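Local coordinates for putative solute-binding component of ABC transporter (Clostridium phytofermentans, PDB 4YS6), which probably binds sugars for uptake by an ABC transporter and holds beta-D-glucopyranose in the cleft between its two lobes, at residues G172-N177 with K210-G215. Residues are numbered along the deposited sequence; the frame is centred on the assembly and turned at random.
With BGC (beta-D-glucopyranose), chain D.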
# COMPACT_ATOMS: atom_id res chain seq x y z
N GLY A 172 -2.93 -6.05 4.81
CA GLY A 172 -1.58 -5.65 5.14
C GLY A 172 -1.29 -5.66 6.62
O GLY A 172 -1.99 -6.29 7.42
N ASP A 173 -0.22 -4.96 6.99
CA ASP A 173 0.25 -4.99 8.37
C ASP A 173 -0.69 -4.17 9.24
O ASP A 173 -1.12 -3.09 8.85
CB ASP A 173 1.66 -4.43 8.45
CG ASP A 173 2.23 -4.51 9.85
OD1 ASP A 173 2.77 -5.59 10.21
OD2 ASP A 173 2.09 -3.52 10.60
N PRO A 174 -0.99 -4.68 10.45
CA PRO A 174 -1.93 -3.93 11.29
C PRO A 174 -1.39 -2.59 11.81
O PRO A 174 -2.15 -1.79 12.32
CB PRO A 174 -2.20 -4.89 12.46
CG PRO A 174 -1.55 -6.18 12.14
CD PRO A 174 -0.58 -5.97 11.02
N GLY A 175 -0.09 -2.36 11.69
CA GLY A 175 0.51 -1.10 12.11
C GLY A 175 0.51 -0.05 11.00
O GLY A 175 1.00 1.07 11.20
N ASP A 176 -0.01 -0.43 9.85
CA ASP A 176 -0.13 0.46 8.68
C ASP A 176 -1.56 0.93 8.53
O ASP A 176 -2.45 0.15 8.19
CB ASP A 176 0.32 -0.30 7.43
CG ASP A 176 0.29 0.53 6.17
OD1 ASP A 176 -0.18 1.68 6.19
OD2 ASP A 176 0.72 -0.00 5.10
N ASN A 177 -1.81 2.21 8.80
CA ASN A 177 -3.16 2.74 8.73
C ASN A 177 -3.77 2.52 7.34
O ASN A 177 -4.99 2.36 7.21
CB ASN A 177 -3.18 4.23 9.10
CG ASN A 177 -4.57 4.77 9.34
OD1 ASN A 177 -5.30 4.31 10.23
ND2 ASN A 177 -4.93 5.80 8.58
N LYS A 210 -7.76 -10.94 11.77
CA LYS A 210 -7.51 -12.32 11.35
C LYS A 210 -6.88 -12.41 9.95
O LYS A 210 -6.26 -13.42 9.61
CB LYS A 210 -8.80 -13.12 11.36
CG LYS A 210 -9.44 -13.33 12.74
CD LYS A 210 -10.58 -14.36 12.64
CE LYS A 210 -11.27 -14.65 13.98
NZ LYS A 210 -12.05 -13.48 14.51
N VAL A 211 -7.08 -11.40 9.11
CA VAL A 211 -6.60 -11.46 7.73
C VAL A 211 -5.39 -10.58 7.45
O VAL A 211 -4.84 -10.61 6.33
CB VAL A 211 -7.72 -11.09 6.74
CG1 VAL A 211 -8.86 -12.08 6.89
CG2 VAL A 211 -8.23 -9.68 6.97
N ALA A 212 -4.97 -9.81 8.45
CA ALA A 212 -3.81 -8.94 8.33
C ALA A 212 -2.54 -9.75 8.17
O ALA A 212 -2.41 -10.81 8.73
CB ALA A 212 -3.70 -8.04 9.55
N THR A 213 -1.61 -9.23 7.37
CA THR A 213 -0.36 -9.94 7.09
C THR A 213 0.79 -9.13 7.66
O THR A 213 1.12 -8.05 7.17
CB THR A 213 -0.13 -10.15 5.57
OG1 THR A 213 -1.28 -10.76 4.96
CG2 THR A 213 1.11 -11.06 5.31
N ALA A 214 1.43 -9.66 8.70
CA ALA A 214 2.56 -8.97 9.33
C ALA A 214 3.66 -8.54 8.34
O ALA A 214 4.13 -9.34 7.52
CB ALA A 214 3.15 -9.87 10.41
N GLY A 215 4.04 -7.27 8.42
CA GLY A 215 5.07 -6.71 7.56
C GLY A 215 4.76 -6.68 6.09
O GLY A 215 5.67 -6.47 5.29
C2 BGC D . 1.22 1.06 0.55
C3 BGC D . 1.11 -0.01 -0.49
C4 BGC D . 2.15 -1.05 -0.34
C5 BGC D . 2.20 -1.60 1.05
C6 BGC D . 3.39 -2.51 1.31
C1 BGC D . 1.10 0.43 1.95
O1 BGC D . 1.21 1.30 2.90
O2 BGC D . 0.17 2.00 0.38
O3 BGC D . 1.22 0.66 -1.80
O4 BGC D . 1.89 -2.18 -1.20
O5 BGC D . 2.30 -0.48 1.98
O6 BGC D . 4.60 -1.95 0.82
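Asp173 and Gly172 join the loop 172-177 to residues 210-215, Asp173 through its carboxylate to Gly215 and Gly172 through its carbonyl to Thr213. With CG anti to the backbone N (chi1 -177°), OD1 of Asp173 reaches the backbone of the second segment. Asp173 OD1 accepts an almost straight hydrogen bond from Gly215 N at 2.8 Å, on its anti side and somewhat out of the carboxylate plane. Asp173 OD2 turns back to its own loop and accepts a hydrogen bond from Gly175 N at 2.7 Å from above that plane, closing an Asx turn. One bond on each oxygen fixes the rotation of the carboxylate. A type I turn, Asp173 to Asp176, overlaps this Asx turn.

The tight part lies at Gly172. Gly172 O accepts a hydrogen bond from Thr213 N at 3.0 Å, with the donor well above the carbonyl plane, and Ala212 CB sits 3.2 Å from the same O. Both Gly172 and Thr213 are buried, and Thr213 OG1 bonds to Thr171 O. The loose side is formed by exposed Pro174 and Ala214. Pro174 CG merely rests on Ala212 CB at 3.8 Å.

The turn leads directly to the sugar. Asp176 OD2 accepts hydrogen bonds from O1 of the glucose at 2.6 Å and from Trp216 NE1, of the residue right after Gly215. Asp176 OD1 caps Asn178 N at the start of helix 177-195.

The contact thus joins the loop between parallel strand 165-170 and helix 177-195 to the end of helix 208-211 and the residues that follow it, at the cleft edge of one lobe of this periplasmic-binding-protein fold. Those residues lead on to helix 218-232, where Thr220 touches Thr213.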